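Local coordinates for Lin1840 protein (Listeria innocua serovar 6a, PDB 4ZOC) that probably hydrolyses terminal, non-reducing beta-D-glucosyl residues with release of beta-D-glucose, and is involved in beta-1,2-glucan metabolism, at residues Met138-Arg143 with Val190-Ala195; Ile102-Gly107 with Gly148-Ser153; Val628-Ile633 with Val666-Gly671. The protein carries 2 engineered substitutions. All coordinates share one frame; numbering follows the deposited sequence.

Interaction 1 of 3, residues Met138-Arg143 with Val190-Ala195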
loop_
_atom_site.group_PDB
_atom_site.type_symbol
_atom_site.label_atom_id
_atom_site.label_comp_id
_atom_site.label_asym_id
_atom_site.label_seq_id
_atom_site.Cartn_x
_atom_site.Cartn_y
_atom_site.Cartn_z
ATOM N N MET A 138 -4.030 -6.681 21.403
ATOM C CA MET A 138 -3.992 -6.617 19.953
ATOM C C MET A 138 -2.619 -6.068 19.537
ATOM O O MET A 138 -2.235 -4.912 19.884
ATOM C CB MET A 138 -5.151 -5.733 19.490
ATOM C CG MET A 138 -5.342 -5.667 18.010
ATOM S SD MET A 138 -4.268 -4.427 17.224
ATOM C CE MET A 138 -5.248 -4.188 15.727
ATOM N N LEU A 139 -1.907 -6.856 18.767
ATOM C CA LEU A 139 -0.477 -6.613 18.456
ATOM C C LEU A 139 -0.188 -6.459 16.974
ATOM O O LEU A 139 0.934 -6.665 16.511
ATOM C CB LEU A 139 0.382 -7.697 19.082
ATOM C CG LEU A 139 0.290 -7.723 20.618
ATOM C CD1 LEU A 139 1.055 -8.923 21.163
ATOM C CD2 LEU A 139 0.887 -6.442 21.225
ATOM N N ASP A 140 -1.212 -6.050 16.214
ATOM C CA ASP A 140 -1.056 -5.877 14.765
ATOM C C ASP A 140 -0.350 -4.542 14.554
ATOM O O ASP A 140 -0.829 -3.439 14.987
ATOM C CB ASP A 140 -2.442 -5.879 14.078
ATOM C CG ASP A 140 -3.260 -7.115 14.445
ATOM O OD1 ASP A 140 -2.687 -8.203 14.685
ATOM O OD2 ASP A 140 -4.479 -7.004 14.546
ATOM N N LEU A 141 0.792 -4.601 13.869
ATOM C CA LEU A 141 1.519 -3.405 13.457
ATOM C C LEU A 141 0.657 -2.633 12.463
ATOM O O LEU A 141 0.020 -3.249 11.581
ATOM C CB LEU A 141 2.828 -3.831 12.768
ATOM C CG LEU A 141 3.798 -2.724 12.350
ATOM C CD1 LEU A 141 4.439 -2.220 13.604
ATOM C CD2 LEU A 141 4.810 -3.281 11.394
ATOM N N VAL A 142 0.574 -1.320 12.690
ATOM C CA VAL A 142 -0.219 -0.448 11.861
ATOM C C VAL A 142 0.622 0.683 11.251
ATOM O O VAL A 142 1.397 1.388 11.956
ATOM C CB VAL A 142 -1.451 0.092 12.606
ATOM C CG1 VAL A 142 -2.415 -1.028 12.894
ATOM C CG2 VAL A 142 -1.106 0.858 13.911
ATOM N N ARG A 143 0.417 0.876 9.949
ATOM C CA ARG A 143 1.010 1.990 9.200
ATOM C C ARG A 143 -0.063 2.789 8.410
ATOM O O ARG A 143 0.319 3.673 7.643
ATOM C CB ARG A 143 2.031 1.469 8.249
ATOM C CG ARG A 143 3.244 0.877 8.896
ATOM C CD ARG A 143 4.087 0.185 7.828
ATOM N NE ARG A 143 5.357 -0.261 8.406
ATOM C CZ ARG A 143 6.291 -0.939 7.745
ATOM N NH1 ARG A 143 6.111 -1.240 6.486
ATOM N NH2 ARG A 143 7.414 -1.312 8.354
ATOM N N VAL A 190 -3.511 -13.243 22.608
ATOM C CA VAL A 190 -2.808 -12.412 21.599
ATOM C C VAL A 190 -3.634 -12.412 20.340
ATOM O O VAL A 190 -4.066 -13.477 19.934
ATOM C CB VAL A 190 -1.380 -13.011 21.335
ATOM C CG1 VAL A 190 -0.695 -12.463 20.095
ATOM C CG2 VAL A 190 -0.447 -12.738 22.516
ATOM N N LYS A 191 -3.793 -11.273 19.662
ATOM C CA LYS A 191 -4.519 -11.266 18.397
ATOM C C LYS A 191 -3.860 -10.154 17.511
ATOM O O LYS A 191 -3.134 -9.280 18.068
ATOM C CB LYS A 191 -6.041 -11.041 18.589
ATOM C CG LYS A 191 -6.375 -9.662 19.098
ATOM C CD LYS A 191 -7.816 -9.587 19.547
ATOM C CE LYS A 191 -8.315 -8.197 19.787
ATOM N NZ LYS A 191 -9.678 -8.203 20.294
ATOM N N HIS A 192 -4.033 -10.224 16.208
ATOM C CA HIS A 192 -4.695 -11.236 15.416
ATOM C C HIS A 192 -3.597 -11.864 14.556
ATOM O O HIS A 192 -2.934 -11.180 13.769
ATOM C CB HIS A 192 -5.787 -10.617 14.459
ATOM C CG HIS A 192 -6.838 -9.830 15.166
ATOM N ND1 HIS A 192 -6.683 -8.492 15.465
ATOM C CD2 HIS A 192 -8.086 -10.175 15.603
ATOM C CE1 HIS A 192 -7.770 -8.063 16.111
ATOM N NE2 HIS A 192 -8.636 -9.062 16.180
ATOM N N PHE A 193 -3.403 -13.158 14.699
ATOM C CA PHE A 193 -2.255 -13.810 14.073
ATOM C C PHE A 193 -2.589 -14.060 12.602
ATOM O O PHE A 193 -3.465 -14.884 12.324
ATOM C CB PHE A 193 -1.880 -15.112 14.844
ATOM C CG PHE A 193 -0.456 -15.536 14.662
ATOM C CD1 PHE A 193 0.578 -14.870 15.322
ATOM C CD2 PHE A 193 -0.151 -16.598 13.809
ATOM C CE1 PHE A 193 1.906 -15.271 15.178
ATOM C CE2 PHE A 193 1.160 -17.019 13.659
ATOM C CZ PHE A 193 2.189 -16.331 14.312
ATOM N N ALA A 194 -1.979 -13.370 11.600
ATOM C CA ALA A 194 -0.961 -12.346 11.699
ATOM C C ALA A 194 -1.131 -11.325 10.634
ATOM O O ALA A 194 -1.683 -11.641 9.600
ATOM C CB ALA A 194 0.458 -12.911 11.480
ATOM N N ALA A 195 -0.643 -10.111 10.935
ATOM C CA ALA A 195 -0.352 -9.061 9.969
ATOM C C ALA A 195 -1.629 -8.364 9.454
ATOM O O ALA A 195 -1.638 -7.728 8.419
ATOM C CB ALA A 195 0.467 -9.571 8.825
#
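Asp-140 grips His-192 twice, at backbone and ring, just after the cis peptide bond that joins His-192 to Lys-191. The His-192 N-H reaches Asp-140 OD1 at 2.9 Å, about 16° out of the carboxylate plane. The second bond, from His-192 ND1 to Asp-140 OD2, measures 2.8 Å; it lies close to the ring plane, uses the syn lone pair and is nearly straight (171°). Carboxylate and ring are turned 35° apart, and this two-point hold fixes the rotation of the imidazole. Tyr-223 OH also bonds Asp-140 OD1, so this buried oxygen has two partners. On one face of the imidazole Lys-191 CG sits 3.6 Å above the ring centre, while the rest of the lysine chain runs on extended past Met-138 CB, 4.0 Å from Lys-191 CE, and brings NZ to Phe-135 O. The backbones meet at a single bridge, where Leu-139 N donates to Lys-191 O at 2.8 Å. Beside it, Leu-139 CD1 touches Val-190 CG1 at 4.1 Å. A His-carboxylate pair beside two non-prolyl cis peptides, before His-192 and before Ala-194, at the C-terminal end of a parallel barrel strand, is consistent with the TIM-barrel glucose-binding end of family 3 glycosidases.

Interaction 2 of 3, residues Ile102-Gly107 with Gly148-Ser153; sequences IPLALG and GRVMES
Met-151 O is approached by two consecutive residues, Pro-103 and Leu-104, at the start of helix 103-108. The N-H of Leu-104 bonds to it at 3.1 Å, coming from well above the carbonyl plane rather than along a lone pair, while Pro-103 CD lies 3.2 Å from the same Met-151 O. A first-turn amide, which has no acceptor within its own helix, thus finds one in the 3-10 segment 148-152. Ser-153 O comes close to Leu-104 CA at 3.0 Å, and Leu-104 CB rests over both this carbonyl oxygen and that of Val-150. Apolar contacts flank the bond. Met-151 has CG between its backbone N and carbonyl carbon (chi1 57°), and further bends fold the chain back, so that Met-151 CE meets Ile-102 CG2 at 3.9 Å and lies beside the Pro-103 ring. Ile-102 CD1 in turn reaches Met-151 CB. On the far side of the 3-10 turn, Arg-149 grips Glu-152 side-on: NE binds Glu-152 OE2 at 2.8 Å and NH2 binds Glu-152 OE1 at 2.9 Å, both near the guanidinium plane. The pair packs on His-192, and Arg-149 also touches Trp-409 of the glucose pocket. A helix N-terminus set against a 3-10 turn thus joins two loop regions of the TIM barrel, those following strands 87-90 and 133-134, close to the glucose pocket.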
loop_
_atom_site.group_PDB
_atom_site.type_symbol
_atom_site.label_atom_id
_atom_site.label_comp_id
_atom_site.label_asym_id
_atom_site.label_seq_id
_atom_site.Cartn_x
_atom_site.Cartn_y
_atom_site.Cartn_z
ATOM N N ILE A 102 -7.869 4.263 24.999
ATOM C CA ILE A 102 -7.731 3.292 23.864
ATOM C C ILE A 102 -6.287 2.871 23.661
ATOM O O ILE A 102 -5.388 3.614 23.997
ATOM C CB ILE A 102 -8.315 3.812 22.533
ATOM C CG1 ILE A 102 -7.702 5.161 22.082
ATOM C CG2 ILE A 102 -9.807 3.850 22.602
ATOM C CD1 ILE A 102 -7.978 5.518 20.641
ATOM N N PRO A 103 -6.055 1.637 23.152
ATOM C CA PRO A 103 -4.674 1.226 23.069
ATOM C C PRO A 103 -3.696 2.169 22.318
ATOM O O PRO A 103 -2.538 2.246 22.717
ATOM C CB PRO A 103 -4.788 -0.163 22.440
ATOM C CG PRO A 103 -6.074 -0.665 23.019
ATOM C CD PRO A 103 -6.961 0.507 23.001
ATOM N N LEU A 104 -4.143 2.807 21.232
ATOM C CA LEU A 104 -3.268 3.694 20.434
ATOM C C LEU A 104 -2.804 4.832 21.352
ATOM O O LEU A 104 -1.682 5.242 21.285
ATOM C CB LEU A 104 -4.027 4.186 19.215
ATOM C CG LEU A 104 -3.119 4.920 18.219
ATOM C CD1 LEU A 104 -1.818 4.188 17.905
ATOM C CD2 LEU A 104 -3.869 5.289 16.982
ATOM N N ALA A 105 -3.686 5.312 22.226
ATOM C CA ALA A 105 -3.326 6.336 23.233
ATOM C C ALA A 105 -2.320 5.752 24.240
ATOM O O ALA A 105 -1.320 6.380 24.610
ATOM C CB ALA A 105 -4.539 6.844 23.926
ATOM N N LEU A 106 -2.565 4.534 24.690
ATOM C CA LEU A 106 -1.639 3.915 25.617
ATOM C C LEU A 106 -0.246 3.814 24.963
ATOM O O LEU A 106 0.739 3.837 25.623
ATOM C CB LEU A 106 -2.133 2.558 26.139
ATOM C CG LEU A 106 -3.439 2.587 26.934
ATOM C CD1 LEU A 106 -3.917 1.209 27.311
ATOM C CD2 LEU A 106 -3.285 3.459 28.150
ATOM N N GLY A 107 -0.178 3.590 23.678
ATOM C CA GLY A 107 1.089 3.483 22.940
ATOM C C GLY A 107 1.799 4.843 23.140
ATOM O O GLY A 107 2.977 4.908 23.451
ATOM N N GLY A 148 -9.867 1.393 10.734
ATOM C CA GLY A 148 -10.452 1.753 12.013
ATOM C C GLY A 148 -9.852 1.099 13.222
ATOM O O GLY A 148 -9.905 1.634 14.324
ATOM N N ARG A 149 -9.253 -0.044 13.001
ATOM C CA ARG A 149 -8.655 -0.857 14.100
ATOM C C ARG A 149 -7.275 -0.375 14.562
ATOM O O ARG A 149 -6.763 -0.921 15.511
ATOM C CB ARG A 149 -8.617 -2.336 13.677
ATOM C CG ARG A 149 -10.000 -2.819 13.259
ATOM C CD ARG A 149 -10.093 -4.349 13.169
ATOM N NE ARG A 149 -10.218 -4.835 14.537
ATOM C CZ ARG A 149 -10.797 -5.967 14.927
ATOM N NH1 ARG A 149 -11.305 -6.836 14.058
ATOM N NH2 ARG A 149 -10.862 -6.210 16.229
ATOM N N VAL A 150 -6.712 0.704 13.997
ATOM C CA VAL A 150 -5.526 1.305 14.535
ATOM C C VAL A 150 -5.743 1.640 16.007
ATOM O O VAL A 150 -4.757 1.620 16.768
ATOM C CB VAL A 150 -4.999 2.562 13.779
ATOM C CG1 VAL A 150 -4.601 2.163 12.352
ATOM C CG2 VAL A 150 -6.005 3.679 13.734
ATOM N N MET A 151 -6.982 1.937 16.417
ATOM C CA MET A 151 -7.219 2.335 17.821
ATOM C C MET A 151 -6.839 1.233 18.807
ATOM O O MET A 151 -6.638 1.511 19.963
ATOM C CB MET A 151 -8.686 2.694 18.052
ATOM C CG MET A 151 -9.687 1.557 17.685
ATOM S SD MET A 151 -10.959 1.221 18.918
ATOM C CE MET A 151 -9.957 0.695 20.282
ATOM N N GLU A 152 -6.803 -0.001 18.327
ATOM C CA GLU A 152 -6.508 -1.212 19.147
ATOM C C GLU A 152 -5.045 -1.508 19.280
ATOM O O GLU A 152 -4.684 -2.318 20.101
ATOM C CB GLU A 152 -7.197 -2.435 18.555
ATOM C CG GLU A 152 -8.714 -2.369 18.558
ATOM C CD GLU A 152 -9.268 -3.377 17.586
ATOM O OE1 GLU A 152 -9.131 -4.591 17.848
ATOM O OE2 GLU A 152 -9.894 -2.946 16.587
ATOM N N SER A 153 -4.224 -0.930 18.407
ATOM C CA SER A 153 -2.805 -1.191 18.333
ATOM C C SER A 153 -2.087 -0.112 19.096
ATOM O O SER A 153 -2.640 0.951 19.270
ATOM C CB SER A 153 -2.387 -1.156 16.844
ATOM O OG SER A 153 -0.945 -1.371 16.719
#

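Interaction 3 of 3, residues Val628-Ile633 with Val666-Gly671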
loop_
_atom_site.group_PDB
_atom_site.type_symbol
_atom_site.label_atom_id
_atom_site.label_comp_id
_atom_site.label_asym_id
_atom_site.label_seq_id
_atom_site.Cartn_x
_atom_site.Cartn_y
_atom_site.Cartn_z
ATOM N N VAL A 628 22.511 7.870 29.812
ATOM C CA VAL A 628 21.964 9.161 29.458
ATOM C C VAL A 628 21.625 9.928 30.721
ATOM O O VAL A 628 20.916 9.443 31.565
ATOM C CB VAL A 628 20.700 9.078 28.561
ATOM C CG1 VAL A 628 20.240 10.464 28.137
ATOM C CG2 VAL A 628 20.953 8.216 27.313
ATOM N N THR A 629 22.124 11.149 30.801
ATOM C CA THR A 629 21.802 12.057 31.914
ATOM C C THR A 629 20.820 13.093 31.436
ATOM O O THR A 629 21.023 13.786 30.425
ATOM C CB THR A 629 23.078 12.770 32.385
ATOM O OG1 THR A 629 23.990 11.762 32.811
ATOM C CG2 THR A 629 22.810 13.656 33.550
ATOM N N ILE A 630 19.732 13.188 32.172
ATOM C CA ILE A 630 18.663 14.119 31.800
ATOM C C ILE A 630 18.407 15.075 32.947
ATOM O O ILE A 630 18.391 14.668 34.096
ATOM C CB ILE A 630 17.385 13.386 31.352
ATOM C CG1 ILE A 630 16.318 14.414 30.945
ATOM C CG2 ILE A 630 16.875 12.418 32.413
ATOM C CD1 ILE A 630 15.201 13.787 30.087
ATOM N N LYS A 631 18.230 16.351 32.607
ATOM C CA LYS A 631 17.931 17.422 33.551
ATOM C C LYS A 631 16.709 18.217 33.109
ATOM O O LYS A 631 16.579 18.545 31.957
ATOM C CB LYS A 631 19.127 18.375 33.671
ATOM C CG LYS A 631 18.987 19.274 34.901
ATOM C CD LYS A 631 20.140 20.227 35.124
ATOM C CE LYS A 631 19.735 21.177 36.236
ATOM N NZ LYS A 631 20.895 22.006 36.573
ATOM N N ASN A 632 15.811 18.481 34.044
ATOM C CA ASN A 632 14.748 19.440 33.884
ATOM C C ASN A 632 15.212 20.850 34.257
ATOM O O ASN A 632 15.457 21.123 35.416
ATOM C CB ASN A 632 13.571 19.031 34.765
ATOM C CG ASN A 632 12.347 19.950 34.650
ATOM O OD1 ASN A 632 12.365 21.056 34.095
ATOM N ND2 ASN A 632 11.234 19.486 35.262
ATOM N N ILE A 633 15.413 21.678 33.228
ATOM C CA ILE A 633 15.999 22.976 33.331
ATOM C C ILE A 633 14.946 24.072 33.452
ATOM O O ILE A 633 15.247 25.258 33.319
ATOM C CB ILE A 633 16.975 23.245 32.170
ATOM C CG1 ILE A 633 16.281 23.188 30.794
ATOM C CG2 ILE A 633 18.172 22.233 32.200
ATOM C CD1 ILE A 633 17.109 23.766 29.634
ATOM N N VAL A 666 10.914 9.498 32.019
ATOM C CA VAL A 666 11.668 9.900 33.228
ATOM C C VAL A 666 10.971 11.098 33.830
ATOM O O VAL A 666 10.750 12.056 33.166
ATOM C CB VAL A 666 13.155 10.229 32.909
ATOM C CG1 VAL A 666 13.939 10.487 34.173
ATOM C CG2 VAL A 666 13.862 9.091 32.173
ATOM N N ALA A 667 10.576 10.985 35.094
ATOM C CA ALA A 667 9.932 12.044 35.853
ATOM C C ALA A 667 10.978 12.896 36.624
ATOM O O ALA A 667 11.909 12.350 37.247
ATOM C CB ALA A 667 8.975 11.420 36.835
ATOM N N LEU A 668 10.880 14.205 36.483
ATOM C CA LEU A 668 11.874 15.098 37.054
ATOM C C LEU A 668 11.219 16.328 37.616
ATOM O O LEU A 668 10.480 17.010 36.910
ATOM C CB LEU A 668 12.852 15.561 35.979
ATOM C CG LEU A 668 13.690 14.474 35.356
ATOM C CD1 LEU A 668 14.249 14.960 34.053
ATOM C CD2 LEU A 668 14.812 13.955 36.252
ATOM N N GLN A 669 11.519 16.639 38.872
ATOM C CA GLN A 669 11.098 17.901 39.422
ATOM C C GLN A 669 11.851 19.016 38.756
ATOM O O GLN A 669 12.863 18.803 38.063
ATOM C CB GLN A 669 11.355 17.889 40.931
ATOM C CG GLN A 669 10.464 16.912 41.663
ATOM C CD GLN A 669 9.003 17.353 41.659
ATOM O OE1 GLN A 669 8.690 18.441 42.099
ATOM N NE2 GLN A 669 8.114 16.510 41.130
ATOM N N ALA A 670 11.404 20.229 39.002
ATOM C CA ALA A 670 12.149 21.397 38.534
ATOM C C ALA A 670 13.625 21.323 38.996
ATOM O O ALA A 670 13.922 21.067 40.150
ATOM C CB ALA A 670 11.486 22.653 39.044
ATOM N N GLY A 671 14.532 21.501 38.058
ATOM C CA GLY A 671 15.974 21.416 38.292
ATOM C C GLY A 671 16.554 20.045 38.573
ATOM O O GLY A 671 17.765 19.943 38.738
#
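Apolar contacts carry the inner half. Ile-630 turns inward from strand 624-632 and meets two residues of the facing strand: its CG2 touches Val-666 CG1 at 3.9 Å, the two side chains sliding past each other in opposite directions, and Ile-630 CG1 lies 3.8 Å from Leu-668 CD1, where the two side chains are set obliquely. The short strand segments approach to 7.8 Å with their directions 40° apart, a spacing bridged by side chains and not by backbone pairing. Leu-609 and Ile-642 also pack on Ile-630. Asn-632 CB rests on Leu-668 CB at 3.7 Å.

Hydrogen bonding is concentrated at Asn-632. Its CG stands anti to the backbone N (chi1 -178°), directing the amide across. There Asn-632 ND2 donates to Leu-668 O at 3.1 Å; the acceptor lies in the amide plane, but the donor stands well above the carbonyl plane. Ile-636 O takes ND2 as well, and Ser-634 OG bonds OD1, so both ends of the amide are held. The backbone adds a weak, bent bond from Gly-671 N to Asn-632 O at 2.8 Å. Gly-671 has a positive phi (70°), which by itself favours glycine.

A CA-H...O contact accompanies the weak bond, Gly-671 CA lying 2.9 Å from Asn-632 O, and Lys-631 CE lies 3.4 Å from Gly-671 O.

The chemistry thus grades from a hydrophobic interior between the two sheets of a fibronectin type III-like sandwich to an edge hydrogen-bonded through a side-chain amide, where one buried asparagine ties a strand end to the turn across from it.

In the fold
Interactions 1 and 2 are neighbours in the TIM-barrel domain, their centres 11 Å apart and their segments alternating along the chain. Residues 138-143 and 148-153 belong to one loop and are tied by a probable hydrogen bond from Ser-153 OG to Asp-140 O (2.7 Å). Met-138 CB packs 3.5 Å from Glu-152 O, and His-192 CE1 lies 3.6 Å from Arg-149 NH2. The side chains of Lys-191 and Glu-152 each lie about 8 Å from a bound glucose, so each contact has a side chain near the pocket. Interaction 3 is separate, in the fibronectin-like domain, its centre about 35 Å from that of interaction 1 and 29 Å from that of interaction 2.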